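Local coordinates for protein L-lysine 6-oxidase (Marinomonas mediterranea, PDB 3WEU) that oxidises the epsilon-amino group of L-lysine with a cysteine tryptophylquinone cofactor, releasing hydrogen peroxide that gives it antibacterial activity, at residues A12-F22 with I194-A202; F478-E489 with E497-M505. All coordinates share one frame; numbering follows the deposited sequence.

Following the chain from the N terminus, strand 4-13 runs straight into the first half of contact 1, and the loop that follows it is met by residues 194-202 as they leave strand 193-196. That contact thus closes a long, strand-rich excursion inside the N-terminal region. Contact 2 opens only much later, in the C-terminal domain, where the end of helix 475-481 and the loop after it meet residues 497-505, closing a short excursion around helix 489-492. The two therefore follow in series, neither nested nor crossed. Their centres lie about 22 Å apart: contact 1 joins two strands of the mixed sheet, and contact 2 lies against strands 80-91 and 237-247 of the same sheet.

Contact 1. Residues A12-F22 with I194-A202; sequences ARLGNANTDNF and IVLGGYGFA. With EDO (1,2-ethanediol), chain L.
The hydroxyl OH of Y199 is gripped by two groups: T19 OG1 lies 2.8 Å away, at the edge of the phenol ring and in its plane, and E152 on strand 150-154 supplies the second hydrogen bond. With OG1 trans to the backbone N (chi1 -171°), T19 turns its hydroxyl to the phenol; the two hydrogen bonds together hold the tyrosine tip beside the 12-22 loop. At the root of the Y199 side chain the two backbones meet directly. G15 N donates to G198 O at 3.2 Å, and this same oxygen also receives a CA-H...O contact from L14. A second such contact runs in reverse, from Y199 CA to G15 O at 3.2 Å. L14 CD2 packs tightly onto the bare backbone of G198, 3.4 Å from its CA. Where the chain returns at F22, L196 crosses this side chain at about a right angle: its CD1 methyl sits over the centre of the F22 ring in a CH-pi contact, 3.9 Å from the centroid, while CD2 reaches F22 CB at 3.6 Å. Water 1 bridges the two backbones, donating to R13 O and accepting from G197 N. The whole arrangement joins the ends of strands 4-13 and 193-196, with strand 58-66 contributing R58, which binds T19 O and G197 O, and strand 181-187 lying against T19, F22 and Y199.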
ATOM      1  N   ALA A  12       8.327  35.619  -1.497  1.00 14.52           N
ATOM      2  CA  ALA A  12       8.353  35.132  -2.856  1.00 16.04           C
ATOM      3  C   ALA A  12       7.479  33.891  -2.894  1.00 16.45           C
ATOM      4  O   ALA A  12       7.190  33.268  -1.835  1.00 14.99           O
ATOM      5  CB  ALA A  12       9.772  34.759  -3.264  1.00 18.51           C
ATOM      6  N   ARG A  13       7.101  33.480  -4.100  0.50 16.51           N
ATOM      7  CA  ARG A  13       6.294  32.299  -4.227  0.50 17.03           C
ATOM      8  C   ARG A  13       6.789  31.381  -5.305  0.50 16.46           C
ATOM      9  O   ARG A  13       7.220  31.810  -6.381  0.50 16.62           O
ATOM     10  CB  ARG A  13       4.832  32.667  -4.415  0.50 19.04           C
ATOM     11  CG  ARG A  13       4.371  33.599  -3.315  0.50 21.09           C
ATOM     12  CD  ARG A  13       2.876  33.827  -3.257  0.50 23.24           C
ATOM     13  NE  ARG A  13       2.431  32.980  -2.185  0.50 27.70           N
ATOM     14  CZ  ARG A  13       2.205  33.361  -0.936  0.50 28.22           C
ATOM     15  NH1 ARG A  13       2.295  34.624  -0.561  0.50 27.62           N
ATOM     16  NH2 ARG A  13       1.863  32.435  -0.071  0.50 28.42           N
ATOM     17  N   LEU A  14       6.707  30.106  -5.001  1.00 14.81           N
ATOM     18  CA  LEU A  14       7.169  29.062  -5.879  1.00 15.27           C
ATOM     19  C   LEU A  14       6.508  29.112  -7.245  1.00 16.81           C
ATOM     20  O   LEU A  14       5.325  29.468  -7.371  1.00 15.85           O
ATOM     21  CB  LEU A  14       6.792  27.688  -5.265  1.00 16.53           C
ATOM     22  CG  LEU A  14       7.364  27.314  -3.933  1.00 15.86           C
ATOM     23  CD1 LEU A  14       6.820  25.948  -3.565  1.00 17.16           C
ATOM     24  CD2 LEU A  14       8.913  27.337  -3.993  1.00 17.94           C
ATOM     25  N   GLY A  15       7.250  28.690  -8.254  1.00 15.21           N
ATOM     26  CA  GLY A  15       6.728  28.575  -9.600  1.00 15.84           C
ATOM     27  C   GLY A  15       7.562  27.606 -10.432  1.00 15.89           C
ATOM     28  O   GLY A  15       8.811  27.648 -10.419  1.00 17.19           O
ATOM     29  N   ASN A  16       6.885  26.838 -11.251  1.00 16.95           N
ATOM     30  CA  ASN A  16       7.527  25.847 -12.098  1.00 16.47           C
ATOM     31  C   ASN A  16       7.656  26.219 -13.575  1.00 17.56           C
ATOM     32  O   ASN A  16       8.008  25.383 -14.409  1.00 18.40           O
ATOM     33  CB  ASN A  16       6.899  24.460 -11.872  1.00 16.99           C
ATOM     34  CG  ASN A  16       5.455  24.373 -12.249  1.00 18.15           C
ATOM     35  OD1 ASN A  16       4.770  25.365 -12.377  1.00 19.47           O
ATOM     36  ND2 ASN A  16       4.952  23.135 -12.385  1.00 18.81           N
ATOM     37  N   ALA A  17       7.350  27.449 -13.920  1.00 18.69           N
ATOM     38  CA  ALA A  17       7.522  27.890 -15.315  1.00 18.63           C
ATOM     39  C   ALA A  17       9.029  28.064 -15.575  1.00 20.72           C
ATOM     40  O   ALA A  17       9.873  27.753 -14.714  1.00 18.13           O
ATOM     41  CB  ALA A  17       6.791  29.198 -15.578  1.00 19.98           C
ATOM     42  N   ASN A  18       9.368  28.652 -16.719  1.00 21.55           N
ATOM     43  CA  ASN A  18      10.800  28.850 -17.024  1.00 21.82           C
ATOM     44  C   ASN A  18      11.411  29.792 -15.991  1.00 19.34           C
ATOM     45  O   ASN A  18      10.758  30.746 -15.480  1.00 18.28           O
ATOM     46  CB  ASN A  18      10.955  29.416 -18.422  1.00 23.91           C
ATOM     47  CG  ASN A  18      12.417  29.659 -18.794  1.00 29.12           C
ATOM     48  OD1 ASN A  18      13.051  30.653 -18.434  1.00 28.26           O
ATOM     49  ND2 ASN A  18      12.952  28.721 -19.534  1.00 33.79           N
ATOM     50  N   THR A  19      12.661  29.547 -15.653  1.00 18.39           N
ATOM     51  CA  THR A  19      13.379  30.361 -14.654  1.00 19.55           C
ATOM     52  C   THR A  19      13.365  31.878 -14.894  1.00 18.53           C
ATOM     53  O   THR A  19      13.352  32.735 -13.942  1.00 17.37           O
ATOM     54  CB  THR A  19      14.842  29.796 -14.479  1.00 21.21           C
ATOM     55  OG1 THR A  19      15.494  30.436 -13.368  1.00 20.99           O
ATOM     56  CG2 THR A  19      15.645  30.025 -15.784  1.00 24.17           C
ATOM     57  N   ASP A  20      13.350  32.260 -16.164  1.00 19.43           N
ATOM     58  CA  ASP A  20      13.391  33.656 -16.559  1.00 22.86           C
ATOM     59  C   ASP A  20      12.005  34.314 -16.651  1.00 21.74           C
ATOM     60  O   ASP A  20      11.892  35.468 -17.014  1.00 21.31           O
ATOM     61  CB  ASP A  20      14.084  33.785 -17.940  1.00 26.21           C
ATOM     62  CG  ASP A  20      15.582  33.525 -17.835  1.00 31.41           C
ATOM     63  OD1 ASP A  20      16.139  33.587 -16.718  1.00 32.04           O
ATOM     64  OD2 ASP A  20      16.187  33.205 -18.873  1.00 37.18           O
ATOM     65  N   ASN A  21      10.947  33.539 -16.391  1.00 20.36           N
ATOM     66  CA  ASN A  21       9.561  34.012 -16.572  1.00 19.53           C
ATOM     67  C   ASN A  21       8.890  34.191 -15.192  1.00 18.91           C
ATOM     68  O   ASN A  21       8.416  33.206 -14.576  1.00 18.91           O
ATOM     69  CB  ASN A  21       8.771  33.023 -17.429  1.00 20.26           C
ATOM     70  CG  ASN A  21       7.384  33.505 -17.797  1.00 19.87           C
ATOM     71  OD1 ASN A  21       7.003  34.627 -17.497  1.00 20.90           O
ATOM     72  ND2 ASN A  21       6.633  32.672 -18.486  1.00 20.57           N
ATOM     73  N   PHE A  22       8.822  35.431 -14.735  1.00 17.19           N
ATOM     74  CA  PHE A  22       8.369  35.697 -13.366  1.00 16.39           C
ATOM     75  C   PHE A  22       7.603  37.009 -13.295  1.00 17.51           C
ATOM     76  O   PHE A  22       7.722  37.867 -14.172  1.00 16.64           O
ATOM     77  CB  PHE A  22       9.521  35.720 -12.351  1.00 16.59           C
ATOM     78  CG  PHE A  22      10.643  36.631 -12.719  1.00 17.38           C
ATOM     79  CD1 PHE A  22      10.682  37.943 -12.272  1.00 20.01           C
ATOM     80  CD2 PHE A  22      11.667  36.169 -13.510  1.00 18.18           C
ATOM     81  CE1 PHE A  22      11.697  38.816 -12.632  1.00 20.03           C
ATOM     82  CE2 PHE A  22      12.726  37.044 -13.883  1.00 19.47           C
ATOM     83  CZ  PHE A  22      12.717  38.357 -13.460  1.00 18.56           C
ATOM     84  N   ILE A 194      16.142  41.477  -6.253  1.00 15.39           N
ATOM     85  CA  ILE A 194      14.942  40.664  -6.477  1.00 17.98           C
ATOM     86  C   ILE A 194      15.257  39.286  -6.066  1.00 17.97           C
ATOM     87  O   ILE A 194      16.205  38.677  -6.570  1.00 16.43           O
ATOM     88  CB  ILE A 194      14.509  40.676  -7.986  1.00 17.03           C
ATOM     89  CG1 ILE A 194      14.050  42.056  -8.349  1.00 17.66           C
ATOM     90  CG2 ILE A 194      13.393  39.654  -8.268  1.00 18.12           C
ATOM     91  CD1 ILE A 194      14.017  42.368  -9.845  1.00 18.90           C
ATOM     92  N   VAL A 195      14.504  38.749  -5.114  1.00 16.42           N
ATOM     93  CA  VAL A 195      14.678  37.364  -4.770  1.00 15.58           C
ATOM     94  C   VAL A 195      13.549  36.514  -5.283  1.00 15.87           C
ATOM     95  O   VAL A 195      12.395  36.842  -5.081  1.00 15.62           O
ATOM     96  CB  VAL A 195      14.715  37.175  -3.249  1.00 18.11           C
ATOM     97  CG1 VAL A 195      14.946  35.693  -2.903  1.00 18.02           C
ATOM     98  CG2 VAL A 195      15.754  38.094  -2.620  1.00 18.58           C
ATOM     99  N   LEU A 196      13.891  35.468  -6.006  1.00 14.04           N
ATOM    100  CA  LEU A 196      12.981  34.500  -6.490  1.00 15.77           C
ATOM    101  C   LEU A 196      13.326  33.219  -5.765  1.00 17.32           C
ATOM    102  O   LEU A 196      14.529  32.911  -5.535  1.00 18.33           O
ATOM    103  CB  LEU A 196      13.147  34.350  -7.992  1.00 15.85           C
ATOM    104  CG  LEU A 196      12.765  35.570  -8.826  1.00 16.09           C
ATOM    105  CD1 LEU A 196      13.539  35.689 -10.107  1.00 17.05           C
ATOM    106  CD2 LEU A 196      11.328  35.447  -9.238  1.00 17.49           C
ATOM    107  N   GLY A 197      12.297  32.475  -5.388  1.00 17.58           N
ATOM    108  CA  GLY A 197      12.427  31.257  -4.603  1.00 17.21           C
ATOM    109  C   GLY A 197      12.386  30.023  -5.463  1.00 17.41           C
ATOM    110  O   GLY A 197      12.680  30.058  -6.638  1.00 16.91           O
ATOM    111  N   GLY A 198      11.970  28.934  -4.851  1.00 17.34           N
ATOM    112  CA  GLY A 198      11.910  27.621  -5.482  1.00 17.29           C
ATOM    113  C   GLY A 198      10.988  27.454  -6.664  1.00 17.95           C
ATOM    114  O   GLY A 198      10.175  28.352  -7.059  1.00 17.51           O
ATOM    115  N   TYR A 199      11.105  26.252  -7.195  1.00 17.84           N
ATOM    116  CA  TYR A 199      10.473  25.845  -8.385  1.00 19.14           C
ATOM    117  C   TYR A 199       9.306  24.883  -8.180  1.00 19.61           C
ATOM    118  O   TYR A 199       8.665  24.507  -9.168  1.00 20.09           O
ATOM    119  CB  TYR A 199      11.509  25.220  -9.295  1.00 21.44           C
ATOM    120  CG  TYR A 199      12.556  26.171  -9.755  1.00 21.46           C
ATOM    121  CD1 TYR A 199      13.779  26.296  -9.053  1.00 22.06           C
ATOM    122  CD2 TYR A 199      12.301  27.053 -10.809  1.00 22.55           C
ATOM    123  CE1 TYR A 199      14.745  27.208  -9.480  1.00 21.98           C
ATOM    124  CE2 TYR A 199      13.246  27.986 -11.219  1.00 23.38           C
ATOM    125  CZ  TYR A 199      14.461  28.064 -10.563  1.00 23.72           C
ATOM    126  OH  TYR A 199      15.397  28.945 -11.000  1.00 22.22           O
ATOM    127  N   GLY A 200       9.020  24.548  -6.927  1.00 18.78           N
ATOM    128  CA  GLY A 200       8.000  23.600  -6.571  1.00 18.99           C
ATOM    129  C   GLY A 200       8.442  22.146  -6.433  1.00 20.11           C
ATOM    130  O   GLY A 200       7.602  21.228  -6.324  1.00 23.65           O
ATOM    131  N   PHE A 201       9.766  21.931  -6.448  1.00 21.01           N
ATOM    132  CA  PHE A 201      10.360  20.615  -6.171  1.00 21.16           C
ATOM    133  C   PHE A 201       9.735  19.966  -4.931  1.00 18.69           C
ATOM    134  O   PHE A 201       9.591  20.591  -3.870  1.00 18.94           O
ATOM    135  CB  PHE A 201      11.882  20.766  -5.916  1.00 22.14           C
ATOM    136  CG  PHE A 201      12.568  19.473  -5.582  1.00 23.93           C
ATOM    137  CD1 PHE A 201      12.588  18.970  -4.305  1.00 27.49           C
ATOM    138  CD2 PHE A 201      13.185  18.752  -6.612  1.00 27.95           C
ATOM    139  CE1 PHE A 201      13.202  17.710  -4.050  1.00 27.16           C
ATOM    140  CE2 PHE A 201      13.773  17.525  -6.356  1.00 28.33           C
ATOM    141  CZ  PHE A 201      13.786  17.023  -5.089  1.00 23.55           C
ATOM    142  N   ALA A 202       9.399  18.705  -5.051  1.00 18.76           N
ATOM    143  CA  ALA A 202       8.902  17.932  -3.875  1.00 19.36           C
ATOM    144  C   ALA A 202       9.084  16.460  -4.245  1.00 18.65           C
ATOM    145  O   ALA A 202       8.423  15.927  -5.155  1.00 20.81           O
ATOM    146  CB  ALA A 202       7.448  18.260  -3.579  1.00 19.99           C
TER
HETATM  147  C1  EDO L 810       4.712  32.721 -22.003  1.00 32.99           C
HETATM  148  O1  EDO L 810       4.382  31.354 -22.016  1.00 32.31           O
HETATM  149  C2  EDO L 810       3.667  33.411 -21.217  1.00 32.59           C
HETATM  150  O2  EDO L 810       4.198  33.590 -19.881  1.00 27.26           O
HETATM  151  O   HOH W   1       9.714  33.144  -6.516  1.00 31.46           O

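Contact 2. Residues F478-E489 with E497-M505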
ATOM      1  N   PHE A 478      28.391  31.000   9.758  1.00 23.65           N
ATOM      2  CA  PHE A 478      27.827  29.902   9.033  1.00 20.93           C
ATOM      3  C   PHE A 478      28.748  29.305   8.002  1.00 20.01           C
ATOM      4  O   PHE A 478      28.644  28.070   7.716  1.00 20.32           O
ATOM      5  CB  PHE A 478      26.463  30.305   8.395  1.00 22.69           C
ATOM      6  CG  PHE A 478      25.444  30.746   9.413  1.00 23.47           C
ATOM      7  CD1 PHE A 478      24.955  29.835  10.377  1.00 25.15           C
ATOM      8  CD2 PHE A 478      24.925  32.002   9.372  1.00 26.04           C
ATOM      9  CE1 PHE A 478      24.070  30.231  11.337  1.00 25.99           C
ATOM     10  CE2 PHE A 478      23.994  32.403  10.311  1.00 28.59           C
ATOM     11  CZ  PHE A 478      23.578  31.518  11.302  1.00 26.72           C
ATOM     12  N   ASP A 479      29.575  30.156   7.393  1.00 20.94           N
ATOM     13  CA  ASP A 479      30.602  29.714   6.430  1.00 23.99           C
ATOM     14  C   ASP A 479      31.358  28.491   7.026  1.00 23.41           C
ATOM     15  O   ASP A 479      31.529  27.426   6.372  1.00 22.10           O
ATOM     16  CB  ASP A 479      31.560  30.894   6.119  1.00 25.23           C
ATOM     17  CG  ASP A 479      31.106  31.732   4.900  1.00 31.53           C
ATOM     18  OD1 ASP A 479      30.096  31.376   4.206  1.00 29.95           O
ATOM     19  OD2 ASP A 479      31.761  32.747   4.621  1.00 27.31           O
ATOM     20  N   VAL A 480      31.731  28.631   8.297  1.00 25.84           N
ATOM     21  CA  VAL A 480      32.569  27.624   8.991  1.00 26.91           C
ATOM     22  C   VAL A 480      31.786  26.488   9.625  1.00 27.81           C
ATOM     23  O   VAL A 480      32.202  25.334   9.543  1.00 26.85           O
ATOM     24  CB  VAL A 480      33.435  28.334  10.047  1.00 29.83           C
ATOM     25  CG1 VAL A 480      34.176  27.354  10.992  1.00 30.27           C
ATOM     26  CG2 VAL A 480      34.370  29.297   9.316  1.00 32.22           C
ATOM     27  N   ASN A 481      30.602  26.803  10.153  1.00 27.35           N
ATOM     28  CA  ASN A 481      29.834  25.858  10.980  1.00 25.77           C
ATOM     29  C   ASN A 481      28.587  25.276  10.386  1.00 25.69           C
ATOM     30  O   ASN A 481      28.049  24.267  10.832  1.00 22.91           O
ATOM     31  CB  ASN A 481      29.470  26.643  12.233  1.00 28.22           C
ATOM     32  CG  ASN A 481      30.707  27.117  12.969  1.00 27.96           C
ATOM     33  OD1 ASN A 481      31.035  28.298  13.055  1.00 32.83           O
ATOM     34  ND2 ASN A 481      31.402  26.171  13.488  1.00 26.32           N
ATOM     35  N   GLY A 482      28.090  25.912   9.342  1.00 27.32           N
ATOM     36  CA  GLY A 482      26.793  25.525   8.808  1.00 26.27           C
ATOM     37  C   GLY A 482      25.718  25.904   9.814  1.00 22.77           C
ATOM     38  O   GLY A 482      25.951  26.688  10.781  1.00 22.52           O
ATOM     39  N   LEU A 483      24.517  25.382   9.550  1.00 24.98           N
ATOM     40  CA  LEU A 483      23.360  25.752  10.304  1.00 22.27           C
ATOM     41  C   LEU A 483      23.152  24.799  11.450  1.00 23.12           C
ATOM     42  O   LEU A 483      23.674  23.696  11.420  1.00 23.64           O
ATOM     43  CB  LEU A 483      22.106  25.733   9.399  1.00 20.95           C
ATOM     44  CG  LEU A 483      22.140  26.827   8.332  1.00 21.24           C
ATOM     45  CD1 LEU A 483      20.981  26.588   7.358  1.00 23.39           C
ATOM     46  CD2 LEU A 483      22.085  28.254   8.883  1.00 22.51           C
ATOM     47  N   THR A 484      22.348  25.195  12.444  1.00 24.52           N
ATOM     48  CA  THR A 484      22.246  24.369  13.689  1.00 23.86           C
ATOM     49  C   THR A 484      20.928  23.597  13.655  1.00 23.83           C
ATOM     50  O   THR A 484      19.872  24.190  13.789  1.00 26.48           O
ATOM     51  CB  THR A 484      22.326  25.251  14.900  1.00 22.16           C
ATOM     52  OG1 THR A 484      23.260  26.330  14.697  1.00 24.89           O
ATOM     53  CG2 THR A 484      22.617  24.425  16.213  1.00 25.27           C
ATOM     54  N   PRO A 485      20.962  22.290  13.390  1.00 25.21           N
ATOM     55  CA  PRO A 485      19.673  21.615  13.099  1.00 24.44           C
ATOM     56  C   PRO A 485      18.659  21.575  14.263  1.00 28.47           C
ATOM     57  O   PRO A 485      17.435  21.749  14.081  1.00 23.27           O
ATOM     58  CB  PRO A 485      20.114  20.193  12.668  1.00 26.93           C
ATOM     59  CG  PRO A 485      21.520  20.038  13.209  1.00 27.79           C
ATOM     60  CD  PRO A 485      22.115  21.415  13.055  1.00 26.41           C
ATOM     61  N   GLU A 486      19.157  21.455  15.481  1.00 24.16           N
ATOM     62  CA  GLU A 486      18.272  21.235  16.611  1.00 26.00           C
ATOM     63  C   GLU A 486      17.930  22.521  17.334  1.00 24.76           C
ATOM     64  O   GLU A 486      17.125  22.503  18.237  1.00 25.10           O
ATOM     65  CB  GLU A 486      18.855  20.157  17.571  1.00 29.22           C
ATOM     66  CG  GLU A 486      20.203  20.407  18.119  1.00 38.53           C
ATOM     67  CD  GLU A 486      21.288  19.989  17.111  1.00 44.76           C
ATOM     68  OE1 GLU A 486      21.672  18.748  16.961  1.00 53.14           O
ATOM     69  OE2 GLU A 486      21.732  20.941  16.461  1.00 32.69           O
ATOM     70  N   ARG A 487      18.485  23.658  16.924  1.00 22.42           N
ATOM     71  CA  ARG A 487      18.324  24.904  17.651  1.00 20.73           C
ATOM     72  C   ARG A 487      16.912  25.487  17.450  1.00 24.07           C
ATOM     73  O   ARG A 487      16.508  25.752  16.305  1.00 20.31           O
ATOM     74  CB  ARG A 487      19.340  25.952  17.201  1.00 19.99           C
ATOM     75  CG  ARG A 487      19.202  27.293  17.857  1.00 20.49           C
ATOM     76  CD  ARG A 487      20.297  28.267  17.468  1.00 19.23           C
ATOM     77  NE  ARG A 487      20.177  29.564  18.112  1.00 19.10           N
ATOM     78  CZ  ARG A 487      19.351  30.516  17.684  1.00 21.37           C
ATOM     79  NH1 ARG A 487      18.582  30.255  16.609  1.00 23.21           N
ATOM     80  NH2 ARG A 487      19.265  31.680  18.300  1.00 22.63           N
ATOM     81  N   ASP A 488      16.207  25.699  18.548  1.00 23.39           N
ATOM     82  CA  ASP A 488      14.951  26.440  18.531  1.00 23.16           C
ATOM     83  C   ASP A 488      15.198  27.900  18.863  1.00 22.78           C
ATOM     84  O   ASP A 488      15.489  28.285  19.978  1.00 20.71           O
ATOM     85  CB  ASP A 488      13.977  25.842  19.514  1.00 24.57           C
ATOM     86  CG  ASP A 488      12.569  26.448  19.387  1.00 23.90           C
ATOM     87  OD1 ASP A 488      12.409  27.434  18.629  1.00 24.40           O
ATOM     88  OD2 ASP A 488      11.648  25.931  20.017  1.00 23.49           O
ATOM     89  N   GLU A 489      15.078  28.754  17.848  1.00 19.79           N
ATOM     90  CA  GLU A 489      15.160  30.160  18.040  1.00 18.17           C
ATOM     91  C   GLU A 489      14.200  30.728  19.039  1.00 18.27           C
ATOM     92  O   GLU A 489      14.464  31.778  19.661  1.00 18.72           O
ATOM     93  CB  GLU A 489      14.947  30.838  16.696  1.00 22.83           C
ATOM     94  CG  GLU A 489      13.504  30.749  16.124  1.00 19.69           C
ATOM     95  CD  GLU A 489      13.070  29.370  15.622  1.00 22.59           C
ATOM     96  OE1 GLU A 489      13.853  28.360  15.528  1.00 20.91           O
ATOM     97  OE2 GLU A 489      11.865  29.291  15.238  1.00 23.98           O
ATOM     98  N   GLU A 497      18.034  31.634  12.443  1.00 16.37           N
ATOM     99  CA  GLU A 497      18.943  31.209  11.419  1.00 17.96           C
ATOM    100  C   GLU A 497      18.113  31.051  10.167  1.00 19.68           C
ATOM    101  O   GLU A 497      16.915  30.840  10.285  1.00 16.15           O
ATOM    102  CB  GLU A 497      19.449  29.830  11.729  1.00 18.49           C
ATOM    103  CG  GLU A 497      20.433  29.852  12.874  1.00 19.02           C
ATOM    104  CD  GLU A 497      21.165  28.536  13.108  1.00 21.83           C
ATOM    105  OE1 GLU A 497      20.838  27.503  12.501  1.00 21.03           O
ATOM    106  OE2 GLU A 497      22.097  28.581  13.943  1.00 23.53           O
ATOM    107  N   PRO A 498      18.759  30.987   9.022  1.00 21.33           N
ATOM    108  CA  PRO A 498      18.148  30.566   7.772  1.00 20.38           C
ATOM    109  C   PRO A 498      17.419  29.209   7.917  1.00 21.34           C
ATOM    110  O   PRO A 498      17.919  28.236   8.499  1.00 19.45           O
ATOM    111  CB  PRO A 498      19.308  30.479   6.804  1.00 20.44           C
ATOM    112  CG  PRO A 498      20.290  31.446   7.302  1.00 21.70           C
ATOM    113  CD  PRO A 498      20.086  31.574   8.802  1.00 20.55           C
ATOM    114  N   GLY A 499      16.191  29.164   7.398  1.00 19.29           N
ATOM    115  CA  GLY A 499      15.357  28.007   7.527  1.00 18.47           C
ATOM    116  C   GLY A 499      14.435  28.049   8.737  1.00 16.64           C
ATOM    117  O   GLY A 499      13.462  27.268   8.780  1.00 19.83           O
ATOM    118  N   ASP A 500      14.615  28.991   9.637  1.00 17.44           N
ATOM    119  CA  ASP A 500      13.850  28.954  10.867  1.00 16.84           C
ATOM    120  C   ASP A 500      12.366  29.300  10.718  1.00 17.97           C
ATOM    121  O   ASP A 500      11.513  28.746  11.433  1.00 18.96           O
ATOM    122  CB  ASP A 500      14.514  29.773  11.966  1.00 17.91           C
ATOM    123  CG  ASP A 500      15.685  29.027  12.632  1.00 16.82           C
ATOM    124  OD1 ASP A 500      15.912  27.848  12.315  1.00 17.39           O
ATOM    125  OD2 ASP A 500      16.335  29.717  13.427  1.00 18.44           O
ATOM    126  N   LEU A 501      12.045  30.239   9.828  1.00 19.01           N
ATOM    127  CA  LEU A 501      10.653  30.677   9.693  1.00 17.76           C
ATOM    128  C   LEU A 501       9.756  29.670   8.989  1.00 17.65           C
ATOM    129  O   LEU A 501       8.538  29.700   9.196  1.00 19.22           O
ATOM    130  CB  LEU A 501      10.543  32.063   9.055  1.00 18.55           C
ATOM    131  CG  LEU A 501      10.652  33.216  10.039  1.00 19.20           C
ATOM    132  CD1 LEU A 501      11.850  33.166  10.869  1.00 22.13           C
ATOM    133  CD2 LEU A 501      10.568  34.550   9.332  1.00 18.87           C
ATOM    134  N   THR A 502      10.315  28.738   8.206  1.00 16.91           N
ATOM    135  CA  THR A 502       9.481  27.770   7.475  1.00 15.29           C
ATOM    136  C   THR A 502       9.642  26.330   7.941  1.00 14.16           C
ATOM    137  O   THR A 502       8.970  25.428   7.475  1.00 16.19           O
ATOM    138  CB  THR A 502       9.714  27.842   5.950  1.00 16.90           C
ATOM    139  OG1 THR A 502      11.095  27.581   5.625  1.00 17.59           O
ATOM    140  CG2 THR A 502       9.252  29.274   5.417  1.00 17.20           C
ATOM    141  N   LYS A 503      10.536  26.063   8.873  1.00 16.35           N
ATOM    142  CA  LYS A 503      10.875  24.668   9.110  1.00 16.69           C
ATOM    143  C   LYS A 503       9.771  23.860   9.729  1.00 16.79           C
ATOM    144  O   LYS A 503       9.739  22.622   9.567  1.00 18.84           O
ATOM    145  CB  LYS A 503      12.120  24.565   9.989  1.00 18.34           C
ATOM    146  CG  LYS A 503      11.941  25.094  11.371  1.00 17.17           C
ATOM    147  CD  LYS A 503      13.277  25.304  12.054  1.00 19.85           C
ATOM    148  CE  LYS A 503      13.118  26.005  13.407  1.00 21.12           C
ATOM    149  NZ  LYS A 503      14.405  26.018  14.204  1.00 21.77           N
ATOM    150  N   ARG A 504       8.890  24.508  10.455  1.00 16.37           N
ATOM    151  CA  ARG A 504       7.806  23.802  11.139  1.00 16.65           C
ATOM    152  C   ARG A 504       6.702  23.303  10.224  1.00 17.13           C
ATOM    153  O   ARG A 504       5.908  22.423  10.591  1.00 17.52           O
ATOM    154  CB  ARG A 504       7.194  24.718  12.206  1.00 17.11           C
ATOM    155  CG  ARG A 504       8.129  24.882  13.384  1.00 18.51           C
ATOM    156  CD  ARG A 504       7.566  25.932  14.302  1.00 19.12           C
ATOM    157  NE  ARG A 504       8.353  26.094  15.532  1.00 18.36           N
ATOM    158  CZ  ARG A 504       9.487  26.768  15.597  1.00 17.91           C
ATOM    159  NH1 ARG A 504      10.009  27.317  14.475  1.00 18.92           N
ATOM    160  NH2 ARG A 504      10.129  26.859  16.759  1.00 16.72           N
ATOM    161  N   MET A 505       6.631  23.862   9.012  1.00 17.08           N
ATOM    162  CA  MET A 505       5.544  23.590   8.096  1.00 17.23           C
ATOM    163  C   MET A 505       5.676  22.174   7.551  1.00 19.70           C
ATOM    164  O   MET A 505       6.714  21.514   7.731  1.00 19.91           O
ATOM    165  CB  MET A 505       5.537  24.579   6.919  1.00 16.77           C
ATOM    166  CG  MET A 505       5.683  26.047   7.272  1.00 17.63           C
ATOM    167  SD  MET A 505       4.618  26.588   8.625  1.00 17.71           S
ATOM    168  CE  MET A 505       3.098  26.726   7.713  1.00 19.12           C
TER
HETATM  169  O   HOH W   2      17.908  28.058  14.974  1.00 22.16           O
HETATM  170  O   HOH W   3       9.176  26.785  19.493  1.00 19.95           O
HETATM  171  O   HOH W   4      10.569  30.753  13.421  1.00 22.25           O
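E497 reaches across to the 478-489 segment, its CB 4.2 Å from L483 CD2 and its CG 3.9 Å from F478 CZ. Beyond CG the chain is extended (chi2 -171°), carrying the carboxylate to T484, where both oxygens are used through their syn lone pairs: OE1 accepts from T484 N at 2.8 Å in a nearly straight bond (170°), and OE2 accepts from T484 OG1 at 2.6 Å. This two-pronged grip fixes the rotation of the carboxylate, which stands almost perpendicular to the F478 ring, with OE2 at the ring edge. K92 adds a salt bridge to OE1, so the buried charge is probably well compensated. The neighbouring P498 lays its ring against L483 CD2. Toward D500, the carboxylate of E489, whose chain folds about its CB-CG bond, is divided between two cations, OE1 taking K503 NZ at 2.7 Å and OE2 taking R504 NH1 at 2.8 Å. K503 NZ also forms a salt bridge with D500 OD1, reaching it from above the carboxylate plane, and so bridges two carboxylates stacked with their planes 23° apart, whose mutual repulsion it probably offsets. R504 NH2 adds a salt bridge to D488 OD1, its hydrogen bond weak and bent; that oxygen also caps C490 N. The contact thus pins the loop after helix 475-481 to the one before helix 510-515, beside strands 80-91 and 237-247.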